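Local atomic coordinates of hypothetical protein EF0006 (Enterococcus faecalis, PDB entry 2GMQ), a protein that is of unknown function but, as a plasmid-encoded PrgU-like protein, probably takes part in the pheromone response of enterococci. Residues K14-E20 with T62-K68; K33-L39 with V94-K100; I53-Q59 with P79-Y84. All coordinates share one frame; numbering follows the deposited sequence. Where two conformers were deposited one is given.

Contact 1. Residues K14-E20 with T62-K68; sequences KEIAIQE and TTLNIIK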
loop_
_atom_site.group_PDB
_atom_site.type_symbol
_atom_site.label_atom_id
_atom_site.label_comp_id
_atom_site.label_asym_id
_atom_site.label_seq_id
_atom_site.Cartn_x
_atom_site.Cartn_y
_atom_site.Cartn_z
ATOM N N LYS A 14 29.430 1.566 12.009
ATOM C CA LYS A 14 29.013 1.465 10.598
ATOM C C LYS A 14 27.483 1.587 10.604
ATOM O O LYS A 14 26.838 0.862 11.327
ATOM C CB LYS A 14 29.426 0.149 9.962
ATOM C CG LYS A 14 29.121 0.098 8.496
ATOM C CD LYS A 14 29.486 -1.245 7.918
ATOM C CE LYS A 14 29.582 -1.209 6.394
ATOM N NZ LYS A 14 28.211 -0.878 5.869
ATOM N N GLU A 15 26.942 2.487 9.785
ATOM C CA GLU A 15 25.557 2.930 9.845
ATOM C C GLU A 15 24.936 2.647 8.474
ATOM O O GLU A 15 25.631 2.817 7.415
ATOM C CB GLU A 15 25.486 4.431 10.144
ATOM C CG GLU A 15 24.046 4.872 10.325
ATOM C CD GLU A 15 23.875 6.303 10.842
ATOM O OE1 GLU A 15 24.669 6.717 11.751
ATOM O OE2 GLU A 15 22.898 6.989 10.402
ATOM N N ILE A 16 23.762 2.086 8.484
ATOM C CA ILE A 16 23.077 1.900 7.222
ATOM C C ILE A 16 21.655 2.442 7.382
ATOM O O ILE A 16 21.026 2.209 8.457
ATOM C CB ILE A 16 23.062 0.414 6.776
ATOM C CG1 ILE A 16 22.294 0.335 5.432
ATOM C CG2 ILE A 16 22.211 -0.434 7.752
ATOM C CD1 ILE A 16 22.438 -1.000 4.634
ATOM N N ALA A 17 21.175 3.207 6.376
ATOM C CA ALA A 17 19.829 3.737 6.423
ATOM C C ALA A 17 18.927 2.681 5.733
ATOM O O ALA A 17 19.309 2.141 4.667
ATOM C CB ALA A 17 19.732 5.051 5.686
ATOM N N ILE A 18 17.783 2.385 6.342
ATOM C CA ILE A 18 16.772 1.589 5.642
ATOM C C ILE A 18 15.420 2.241 5.802
ATOM O O ILE A 18 15.054 2.689 6.937
ATOM C CB ILE A 18 16.779 0.155 6.229
ATOM C CG1 ILE A 18 18.164 -0.469 6.271
ATOM C CG2 ILE A 18 15.725 -0.719 5.528
ATOM C CD1 ILE A 18 18.218 -1.907 6.760
ATOM N N GLN A 19 14.691 2.425 4.701
ATOM C CA GLN A 19 13.329 2.961 4.756
ATOM C C GLN A 19 12.425 2.040 5.551
ATOM O O GLN A 19 12.466 0.833 5.461
ATOM C CB GLN A 19 12.732 3.287 3.379
ATOM C CG GLN A 19 12.815 2.154 2.395
ATOM C CD GLN A 19 12.289 2.522 1.010
ATOM O OE1 GLN A 19 11.804 3.648 0.765
ATOM N NE2 GLN A 19 12.206 1.499 0.143
ATOM N N GLU A 20 11.713 2.651 6.482
ATOM C CA GLU A 20 10.840 1.913 7.363
ATOM C C GLU A 20 9.905 0.934 6.610
ATOM O O GLU A 20 9.555 -0.140 7.144
ATOM C CB GLU A 20 9.994 2.914 8.149
ATOM C CG GLU A 20 9.234 2.283 9.261
ATOM C CD GLU A 20 7.815 1.875 8.843
ATOM O OE1 GLU A 20 7.340 2.060 7.684
ATOM O OE2 GLU A 20 7.125 1.361 9.718
ATOM N N THR A 62 26.470 -1.157 13.126
ATOM C CA THR A 62 26.219 -0.804 14.525
ATOM C C THR A 62 24.935 0.047 14.715
ATOM O O THR A 62 24.433 0.131 15.837
ATOM C CB THR A 62 27.387 -0.019 15.094
ATOM O OG1 THR A 62 27.576 1.206 14.350
ATOM C CG2 THR A 62 28.618 -0.873 15.043
ATOM N N THR A 63 24.461 0.683 13.642
ATOM C CA THR A 63 23.363 1.626 13.672
ATOM C C THR A 63 22.496 1.508 12.408
ATOM O O THR A 63 23.029 1.445 11.265
ATOM C CB THR A 63 23.972 3.050 13.661
ATOM O OG1 THR A 63 24.854 3.147 14.778
ATOM C CG2 THR A 63 22.835 4.087 13.819
ATOM N N LEU A 64 21.190 1.445 12.625
ATOM C CA LEU A 64 20.223 1.536 11.495
ATOM C C LEU A 64 19.604 2.914 11.578
ATOM O O LEU A 64 19.134 3.340 12.671
ATOM C CB LEU A 64 19.082 0.534 11.609
ATOM C CG LEU A 64 19.395 -0.935 11.691
ATOM C CD1 LEU A 64 18.104 -1.746 11.633
ATOM C CD2 LEU A 64 20.450 -1.407 10.649
ATOM N N ASN A 65 19.637 3.616 10.432
ATOM C CA ASN A 65 18.958 4.924 10.319
ATOM C C ASN A 65 17.597 4.694 9.630
ATOM O O ASN A 65 17.540 4.523 8.386
ATOM C CB ASN A 65 19.856 5.870 9.561
ATOM C CG ASN A 65 19.373 7.293 9.554
ATOM O OD1 ASN A 65 18.480 7.681 10.327
ATOM N ND2 ASN A 65 19.992 8.124 8.694
ATOM N N ILE A 66 16.518 4.668 10.413
ATOM C CA ILE A 66 15.199 4.370 9.873
ATOM C C ILE A 66 14.615 5.597 9.210
ATOM O O ILE A 66 14.571 6.673 9.816
ATOM C CB ILE A 66 14.212 3.707 10.958
ATOM C CG1 ILE A 66 14.887 2.358 11.352
ATOM C CG2 ILE A 66 12.853 3.546 10.354
ATOM C CD1 ILE A 66 14.237 1.623 12.476
ATOM N N ILE A 67 14.224 5.435 7.952
ATOM C CA ILE A 67 13.742 6.571 7.145
ATOM C C ILE A 67 12.252 6.452 6.830
ATOM O O ILE A 67 11.804 5.387 6.320
ATOM C CB ILE A 67 14.481 6.544 5.676
ATOM C CG1 ILE A 67 16.027 6.426 5.762
ATOM C CG2 ILE A 67 14.020 7.783 4.875
ATOM C CD1 ILE A 67 16.534 7.609 6.769
ATOM N N LYS A 68 11.481 7.545 6.983
ATOM C CA LYS A 68 10.049 7.505 6.663
ATOM C C LYS A 68 9.459 8.882 6.748
ATOM O O LYS A 68 9.774 9.635 7.697
ATOM C CB LYS A 68 9.312 6.615 7.622
ATOM C CG LYS A 68 7.803 6.671 7.463
ATOM C CD LYS A 68 7.213 5.575 8.254
ATOM C CE LYS A 68 5.661 5.650 8.046
ATOM N NZ LYS A 68 5.061 4.494 8.702
HETATM O O HOH W 1 22.487 7.137 7.828
#

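Contact 2. Residues K33-L39 with V94-K100; sequences KLVKVRL and VPVFFIK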
loop_
_atom_site.group_PDB
_atom_site.type_symbol
_atom_site.label_atom_id
_atom_site.label_comp_id
_atom_site.label_asym_id
_atom_site.label_seq_id
_atom_site.Cartn_x
_atom_site.Cartn_y
_atom_site.Cartn_z
ATOM N N LYS A 33 8.548 -1.877 23.769
ATOM C CA LYS A 33 9.902 -1.659 23.228
ATOM C C LYS A 33 10.071 -2.316 21.815
ATOM O O LYS A 33 9.600 -3.468 21.556
ATOM C CB LYS A 33 10.874 -2.410 24.140
ATOM C CG LYS A 33 12.327 -2.089 23.930
ATOM C CD LYS A 33 13.175 -2.736 24.998
ATOM C CE LYS A 33 14.682 -2.253 24.944
ATOM N NZ LYS A 33 15.408 -2.583 23.691
ATOM N N LEU A 34 10.826 -1.660 20.944
ATOM C CA LEU A 34 11.161 -2.257 19.663
ATOM C C LEU A 34 12.300 -3.316 19.883
ATOM O O LEU A 34 13.393 -2.970 20.371
ATOM C CB LEU A 34 11.615 -1.169 18.690
ATOM C CG LEU A 34 12.057 -1.696 17.249
ATOM C CD1 LEU A 34 10.910 -2.537 16.610
ATOM C CD2 LEU A 34 12.417 -0.530 16.348
ATOM N N VAL A 35 12.023 -4.567 19.549
ATOM C CA VAL A 35 12.933 -5.651 19.949
ATOM C C VAL A 35 13.804 -5.951 18.713
ATOM O O VAL A 35 15.030 -6.100 18.812
ATOM C CB VAL A 35 12.110 -6.920 20.373
ATOM C CG1 VAL A 35 13.041 -8.177 20.482
ATOM C CG2 VAL A 35 11.377 -6.676 21.706
ATOM N N LYS A 36 13.142 -6.083 17.564
ATOM C CA LYS A 36 13.910 -6.431 16.370
ATOM C C LYS A 36 13.168 -5.989 15.091
ATOM O O LYS A 36 11.973 -5.670 15.140
ATOM C CB LYS A 36 14.184 -7.951 16.357
ATOM C CG LYS A 36 12.920 -8.773 16.165
ATOM C CD LYS A 36 13.193 -10.243 15.887
ATOM C CE LYS A 36 13.081 -11.117 17.131
ATOM N NZ LYS A 36 13.108 -12.626 16.685
ATOM N N VAL A 37 13.934 -5.870 13.991
ATOM C CA VAL A 37 13.345 -5.500 12.703
ATOM C C VAL A 37 13.890 -6.573 11.723
ATOM O O VAL A 37 15.062 -7.074 11.876
ATOM C CB VAL A 37 13.764 -4.107 12.193
ATOM C CG1 VAL A 37 13.525 -3.016 13.284
ATOM C CG2 VAL A 37 15.229 -4.058 11.859
ATOM N N ARG A 38 13.056 -6.965 10.782
ATOM C CA ARG A 38 13.450 -7.917 9.807
ATOM C C ARG A 38 13.206 -7.326 8.453
ATOM O O ARG A 38 12.144 -6.791 8.212
ATOM C CB ARG A 38 12.555 -9.134 10.083
ATOM C CG ARG A 38 12.502 -10.176 9.072
ATOM C CD ARG A 38 11.278 -11.100 9.436
ATOM N NE ARG A 38 11.010 -11.936 8.284
ATOM C CZ ARG A 38 11.028 -13.276 8.286
ATOM N NH1 ARG A 38 11.282 -13.946 9.425
ATOM N NH2 ARG A 38 10.800 -13.940 7.146
ATOM N N LEU A 39 14.146 -7.469 7.505
ATOM C CA LEU A 39 13.894 -6.948 6.173
ATOM C C LEU A 39 12.793 -7.728 5.479
ATOM O O LEU A 39 12.699 -8.985 5.567
ATOM C CB LEU A 39 15.163 -7.044 5.265
ATOM C CG LEU A 39 16.040 -5.798 5.247
ATOM C CD1 LEU A 39 15.434 -4.655 4.570
ATOM C CD2 LEU A 39 16.440 -5.397 6.717
ATOM N N VAL A 94 16.644 -13.671 4.983
ATOM C CA VAL A 94 16.524 -12.229 5.132
ATOM C C VAL A 94 17.247 -11.779 6.415
ATOM O O VAL A 94 17.289 -12.537 7.378
ATOM C CB VAL A 94 15.026 -11.786 5.159
ATOM C CG1 VAL A 94 14.236 -12.291 3.953
ATOM C CG2 VAL A 94 14.328 -12.139 6.436
ATOM N N PRO A 95 17.872 -10.571 6.397
ATOM C CA PRO A 95 18.600 -10.024 7.567
ATOM C C PRO A 95 17.637 -9.597 8.681
ATOM O O PRO A 95 16.608 -8.994 8.365
ATOM C CB PRO A 95 19.266 -8.745 7.036
ATOM C CG PRO A 95 18.988 -8.633 5.640
ATOM C CD PRO A 95 18.025 -9.735 5.192
ATOM N N VAL A 96 18.052 -9.794 9.955
ATOM C CA VAL A 96 17.298 -9.373 11.113
ATOM C C VAL A 96 18.291 -8.641 12.017
ATOM O O VAL A 96 19.448 -9.136 12.196
ATOM C CB VAL A 96 16.791 -10.618 11.876
ATOM C CG1 VAL A 96 16.116 -10.253 13.180
ATOM C CG2 VAL A 96 15.950 -11.521 10.933
ATOM N N PHE A 97 17.815 -7.537 12.601
ATOM C CA PHE A 97 18.686 -6.777 13.553
ATOM C C PHE A 97 17.961 -6.671 14.867
ATOM O O PHE A 97 16.732 -6.463 14.870
ATOM C CB PHE A 97 18.923 -5.368 13.047
ATOM C CG PHE A 97 19.717 -5.352 11.780
ATOM C CD1 PHE A 97 21.127 -5.352 11.829
ATOM C CD2 PHE A 97 19.035 -5.301 10.525
ATOM C CE1 PHE A 97 21.913 -5.352 10.653
ATOM C CE2 PHE A 97 19.808 -5.302 9.318
ATOM C CZ PHE A 97 21.225 -5.316 9.370
ATOM N N PHE A 98 18.727 -6.765 15.946
ATOM C CA PHE A 98 18.122 -6.647 17.277
ATOM C C PHE A 98 18.444 -5.271 17.768
ATOM O O PHE A 98 19.608 -4.859 17.764
ATOM C CB PHE A 98 18.611 -7.680 18.240
ATOM C CG PHE A 98 18.105 -9.095 17.893
ATOM C CD1 PHE A 98 17.047 -9.645 18.610
ATOM C CD2 PHE A 98 18.619 -9.758 16.807
ATOM C CE1 PHE A 98 16.551 -10.934 18.280
ATOM C CE2 PHE A 98 18.154 -11.083 16.427
ATOM C CZ PHE A 98 17.109 -11.661 17.160
ATOM N N ILE A 99 17.399 -4.579 18.167
ATOM C CA ILE A 99 17.561 -3.153 18.474
ATOM C C ILE A 99 18.094 -2.956 19.893
ATOM O O ILE A 99 17.440 -3.385 20.850
ATOM C CB ILE A 99 16.259 -2.414 18.250
ATOM C CG1 ILE A 99 15.755 -2.516 16.784
ATOM C CG2 ILE A 99 16.432 -0.920 18.521
ATOM C CD1 ILE A 99 16.848 -2.281 15.781
ATOM N N LYS A 100 19.177 -2.167 20.008
ATOM C CA LYS A 100 19.766 -1.796 21.309
ATOM C C LYS A 100 19.230 -0.465 21.885
ATOM O O LYS A 100 18.925 -0.363 23.118
ATOM C CB LYS A 100 21.295 -1.711 21.112
ATOM C CG LYS A 100 22.035 -1.155 22.403
ATOM C CD LYS A 100 23.471 -1.462 22.406
ATOM C CE LYS A 100 24.195 -0.771 21.299
ATOM N NZ LYS A 100 25.709 -0.980 21.411
HETATM O O HOH W 2 16.344 -5.955 21.121
#

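Contact 3. Residues I53-Q59 with P79-Y84; sequences ITEENIQ and PEKSIY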
loop_
_atom_site.group_PDB
_atom_site.type_symbol
_atom_site.label_atom_id
_atom_site.label_comp_id
_atom_site.label_asym_id
_atom_site.label_seq_id
_atom_site.Cartn_x
_atom_site.Cartn_y
_atom_site.Cartn_z
ATOM N N ILE A 53 23.731 -5.715 1.997
ATOM C CA ILE A 53 23.980 -6.382 3.252
ATOM C C ILE A 53 24.152 -7.829 2.888
ATOM O O ILE A 53 23.420 -8.351 1.994
ATOM C CB ILE A 53 22.813 -6.249 4.252
ATOM C CG1 ILE A 53 22.514 -4.755 4.495
ATOM C CG2 ILE A 53 23.162 -6.887 5.645
ATOM C CD1 ILE A 53 21.283 -4.524 5.337
ATOM N N THR A 54 25.135 -8.444 3.520
ATOM C CA THR A 54 25.477 -9.840 3.224
ATOM C C THR A 54 25.757 -10.581 4.494
ATOM O O THR A 54 26.031 -9.977 5.512
ATOM C CB THR A 54 26.780 -9.936 2.401
ATOM O OG1 THR A 54 27.879 -9.420 3.175
ATOM C CG2 THR A 54 26.662 -9.284 1.023
ATOM N N GLU A 55 25.779 -11.916 4.423
ATOM C CA GLU A 55 26.143 -12.714 5.579
ATOM C C GLU A 55 27.516 -12.310 6.104
ATOM O O GLU A 55 27.678 -12.221 7.338
ATOM C CB GLU A 55 26.044 -14.224 5.269
ATOM C CG GLU A 55 25.108 -14.951 6.305
ATOM C CD GLU A 55 24.070 -15.918 5.641
ATOM O OE1 GLU A 55 23.681 -15.706 4.459
ATOM O OE2 GLU A 55 23.624 -16.883 6.320
ATOM N N GLU A 56 28.466 -12.002 5.201
ATOM C CA GLU A 56 29.813 -11.658 5.657
ATOM C C GLU A 56 29.905 -10.272 6.303
ATOM O O GLU A 56 30.684 -10.091 7.247
ATOM C CB GLU A 56 30.898 -11.857 4.573
ATOM C CG GLU A 56 32.330 -11.464 5.040
ATOM C CD GLU A 56 32.774 -12.202 6.411
ATOM O OE1 GLU A 56 32.157 -11.932 7.550
ATOM O OE2 GLU A 56 33.781 -13.029 6.366
ATOM N N ASN A 57 29.075 -9.315 5.883
ATOM C CA ASN A 57 29.227 -7.963 6.398
ATOM C C ASN A 57 28.174 -7.532 7.434
ATOM O O ASN A 57 28.285 -6.413 8.014
ATOM C CB ASN A 57 29.296 -6.936 5.235
ATOM C CG ASN A 57 27.934 -6.610 4.620
ATOM O OD1 ASN A 57 26.867 -6.925 5.167
ATOM N ND2 ASN A 57 27.964 -5.955 3.454
ATOM N N ILE A 58 27.150 -8.361 7.660
ATOM C CA ILE A 58 25.965 -7.817 8.409
ATOM C C ILE A 58 26.394 -7.371 9.816
ATOM O O ILE A 58 25.869 -6.346 10.382
ATOM C CB ILE A 58 24.777 -8.841 8.417
ATOM C CG1 ILE A 58 23.552 -8.219 9.106
ATOM C CG2 ILE A 58 25.229 -10.190 9.001
ATOM C CD1 ILE A 58 22.249 -9.088 9.119
ATOM N N GLN A 59 27.359 -8.085 10.402
ATOM C CA GLN A 59 27.723 -7.807 11.787
ATOM C C GLN A 59 28.631 -6.578 11.938
ATOM O O GLN A 59 28.960 -6.216 13.048
ATOM C CB GLN A 59 28.214 -9.080 12.502
ATOM C CG GLN A 59 27.016 -10.056 12.695
ATOM C CD GLN A 59 27.190 -11.093 13.801
ATOM O OE1 GLN A 59 28.305 -11.448 14.190
ATOM N NE2 GLN A 59 26.071 -11.630 14.265
ATOM N N PRO A 79 25.358 -5.631 17.358
ATOM C CA PRO A 79 25.898 -6.255 16.129
ATOM C C PRO A 79 26.084 -7.763 16.223
ATOM O O PRO A 79 26.012 -8.440 15.204
ATOM C CB PRO A 79 27.270 -5.558 15.912
ATOM C CG PRO A 79 27.315 -4.445 16.823
ATOM C CD PRO A 79 26.099 -4.419 17.730
ATOM N N GLU A 80 26.327 -8.277 17.420
ATOM C CA GLU A 80 26.629 -9.714 17.546
ATOM C C GLU A 80 25.382 -10.599 17.498
ATOM O O GLU A 80 25.509 -11.816 17.368
ATOM C CB GLU A 80 27.559 -10.028 18.751
ATOM C CG GLU A 80 28.772 -9.089 18.924
ATOM C CD GLU A 80 29.776 -9.083 17.753
ATOM O OE1 GLU A 80 30.172 -7.951 17.369
ATOM O OE2 GLU A 80 30.174 -10.166 17.220
ATOM N N LYS A 81 24.211 -9.961 17.481
ATOM C CA LYS A 81 22.921 -10.632 17.357
ATOM C C LYS A 81 22.354 -10.585 15.914
ATOM O O LYS A 81 21.374 -11.263 15.615
ATOM C CB LYS A 81 21.900 -10.006 18.306
ATOM C CG LYS A 81 22.348 -10.147 19.788
ATOM C CD LYS A 81 21.261 -9.713 20.709
ATOM C CE LYS A 81 21.846 -9.578 22.170
ATOM N NZ LYS A 81 21.162 -8.608 23.115
ATOM N N SER A 82 22.926 -9.748 15.058
ATOM C CA SER A 82 22.428 -9.644 13.657
ATOM C C SER A 82 22.579 -10.996 12.969
ATOM O O SER A 82 23.668 -11.596 12.984
ATOM C CB SER A 82 23.184 -8.574 12.886
ATOM O OG SER A 82 23.078 -7.306 13.561
ATOM N N ILE A 83 21.481 -11.480 12.375
ATOM C CA ILE A 83 21.421 -12.841 11.766
ATOM C C ILE A 83 20.537 -12.895 10.511
ATOM O O ILE A 83 19.670 -12.058 10.343
ATOM C CB ILE A 83 20.873 -13.904 12.755
ATOM C CG1 ILE A 83 19.473 -13.543 13.258
ATOM C CG2 ILE A 83 21.860 -14.156 13.903
ATOM C CD1 ILE A 83 18.735 -14.660 13.908
ATOM N N TYR A 84 20.773 -13.881 9.644
ATOM C CA TYR A 84 19.856 -14.196 8.539
ATOM C C TYR A 84 18.853 -15.269 9.002
ATOM O O TYR A 84 19.234 -16.195 9.702
ATOM C CB TYR A 84 20.640 -14.651 7.274
ATOM C CG TYR A 84 21.171 -13.470 6.509
ATOM C CD1 TYR A 84 22.223 -12.700 7.011
ATOM C CD2 TYR A 84 20.569 -13.067 5.310
ATOM C CE1 TYR A 84 22.675 -11.562 6.332
ATOM C CE2 TYR A 84 21.020 -11.964 4.618
ATOM C CZ TYR A 84 22.081 -11.236 5.113
ATOM O OH TYR A 84 22.510 -10.149 4.433
HETATM O O HOH W 3 20.862 -8.876 2.796
HETATM O O HOH W 4 25.010 -5.695 12.745
HETATM O O HOH W 5 30.353 -6.249 15.225
#

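Contact 1. Residues K14-E20 with T62-K68
Ile16 and Leu64 meet side by side on one face of a parallel strand pair, Ile16 CG2 lying 3.5 Å from Leu64 CD2 in the leucine conformer modelled here. On the other face Glu15 runs out over Thr63, its CG 3.8 Å from Thr63 CG2. The Glu15 chain is extended, with CG anti to the backbone N (chi1 -175°), and this carries the carboxylate on to Asn65, whose amide plane stands at 90° to it. A water joins the two, donating to Glu15 OE2 and accepting from Asn65 ND2.

Behind these side chains the backbones interlock in parallel register. Ile16 N gives a hydrogen bond to Thr63 O at 2.9 Å, nearly along the C=O axis, and Ile16 O takes one from Asn65 N at 2.8 Å. Ile18 repeats the pattern with Asn65 O and Ile67 N, and Glu20 N closes the ladder on Ile67 O at 2.7 Å. At the start, Thr62 OG1 accepts from Lys14 N; at the far end Glu20 and Lys68 lie alongside each other in a long, weak salt bridge, Glu20 OE1 to Lys68 NZ 3.5 Å.

Ala17 N and Gln19 N bond to Asn50 OD1 and Glu46 OE1 of a second subunit. Within its own chain strand 15-19 is an outermost strand of a mixed three-stranded sheet, ordered 15-19, 63-68, 71-76.

Contact 2. Residues K33-L39 with V94-K100
Lys36 CB lies over one face of the Phe98 ring, offset toward the rim, 4.0 Å from Phe98 CD1; the outer chain then passes beyond the ring margin, Lys36 CE 3.7 Å from Phe98 CE1. The two side chains point the same way; the lysine bends at chi3 (98°), and its NZ ends 4.1 Å from Phe98 CZ. The guanidinium of Arg38 is met over one face by Val94 CG2, 3.8 Å from Arg38 NE. Phe97, on the opposite side of the sheet, receives Leu39 CD2 and Val37 CG2 at its edge.

Packing among the aliphatic groups continues on the Phe97 side. Leu34 CG rests 3.8 Å from Ile99 CG1, Val37 crosses Ile99 at about a right angle, and Leu39 CB touches Pro95 CD.

Val37 and Phe97 form the hydrogen-bonded pair of this antiparallel ladder: Val37 N reaches Phe97 O at 3.0 Å and Phe97 N returns to Val37 O at 2.9 Å. Leu39 N bonds to Pro95 O with a nearly straight N-H...O angle of 171°. Farther along, Ile99 N bonds to Val35 O, and a water donates to both Val35 O and Ile99 O. On its other side strand 34-39 pairs with 23-27, so these are the two inner strands of a four-stranded antiparallel sheet.

The chemistry divides by face: Leu34, Val37, Leu39, Phe97 and Ile99 make a largely apolar, buried layer, whereas Lys36 and Arg38, both partly exposed, lay aliphatic stems on Phe98, Val94 and Val96, an amphipathic surface.

Contact 3. Residues I53-Q59 with P79-Y84
A loop that follows helix 41-50 here folds against the turn leading into edge strand 83-85; Tyr84 and Gln59 carry much of the junction, with Ile58 between them. The carboxylate of Glu55 stacks over one face of the Tyr84 ring, the planes only 11° apart, with Glu55 OE1 3.9 Å from Tyr84 CG and displaced toward the rim. Glu55 CG also touches Tyr84 CD1. Ile58 comes to the ring in its plane, its CG2 at the edge 3.9 Å from Tyr84 CE1, and runs past the tyrosine in the opposite direction; having CG1 anti to the backbone N (chi1 -176°) puts CG1 and CD1 against Ser82 CB, and CD1 also meets Tyr84 CE1 obliquely at 3.8 Å. At the far end of the ring, a water links Tyr84 OH to Ile53 O, donating to the carbonyl.

Gln59 NE2 gives a direct hydrogen bond to Ser82 O at 2.7 Å. It lies in the carbonyl plane, on a lone pair, and the N-H...O angle is 151°. Gln59 CG meanwhile sits 3.1 Å from Pro79 O. Two more waters tie the backbone of the loop to the turn: one donates to Ile58 O and accepts from Ser82 OG, the other donates to Gln59 O and Glu80 OE1.

The loop is shaped from within. Thr54 N bonds to Asn57 OD1 at 2.8 Å, and Asn57 N bonds back to Thr54 OG1; a threonine hydroxyl accepting in this way from the backbone N three residues on is an ST motif.

Apolar side chains from all three contacts meet in the interior. Contacts 1 and 2, with centres about 11 Å apart, bring the two sheets together: in the conformer modelled here Leu64 CD1 packs 3.7 Å from Val37 CG2 and also reaches the Phe97 ring, while Ile18 meets Leu39. Contact 3 joins contact 2 within a single sheet, since strands 83-85 and 94-98 are neighbours there and Val96 N probably bonds to Ile83 O at 2.8 Å; Ile58 CG1 adds packing 3.6 Å from Phe97 CE1. Contacts 1 and 3 lie farther apart, about 14 Å between centres, yet Ile16 CD1 touches Ile53 CG1 at 3.8 Å. Phe97 thus meets residues of both other contacts.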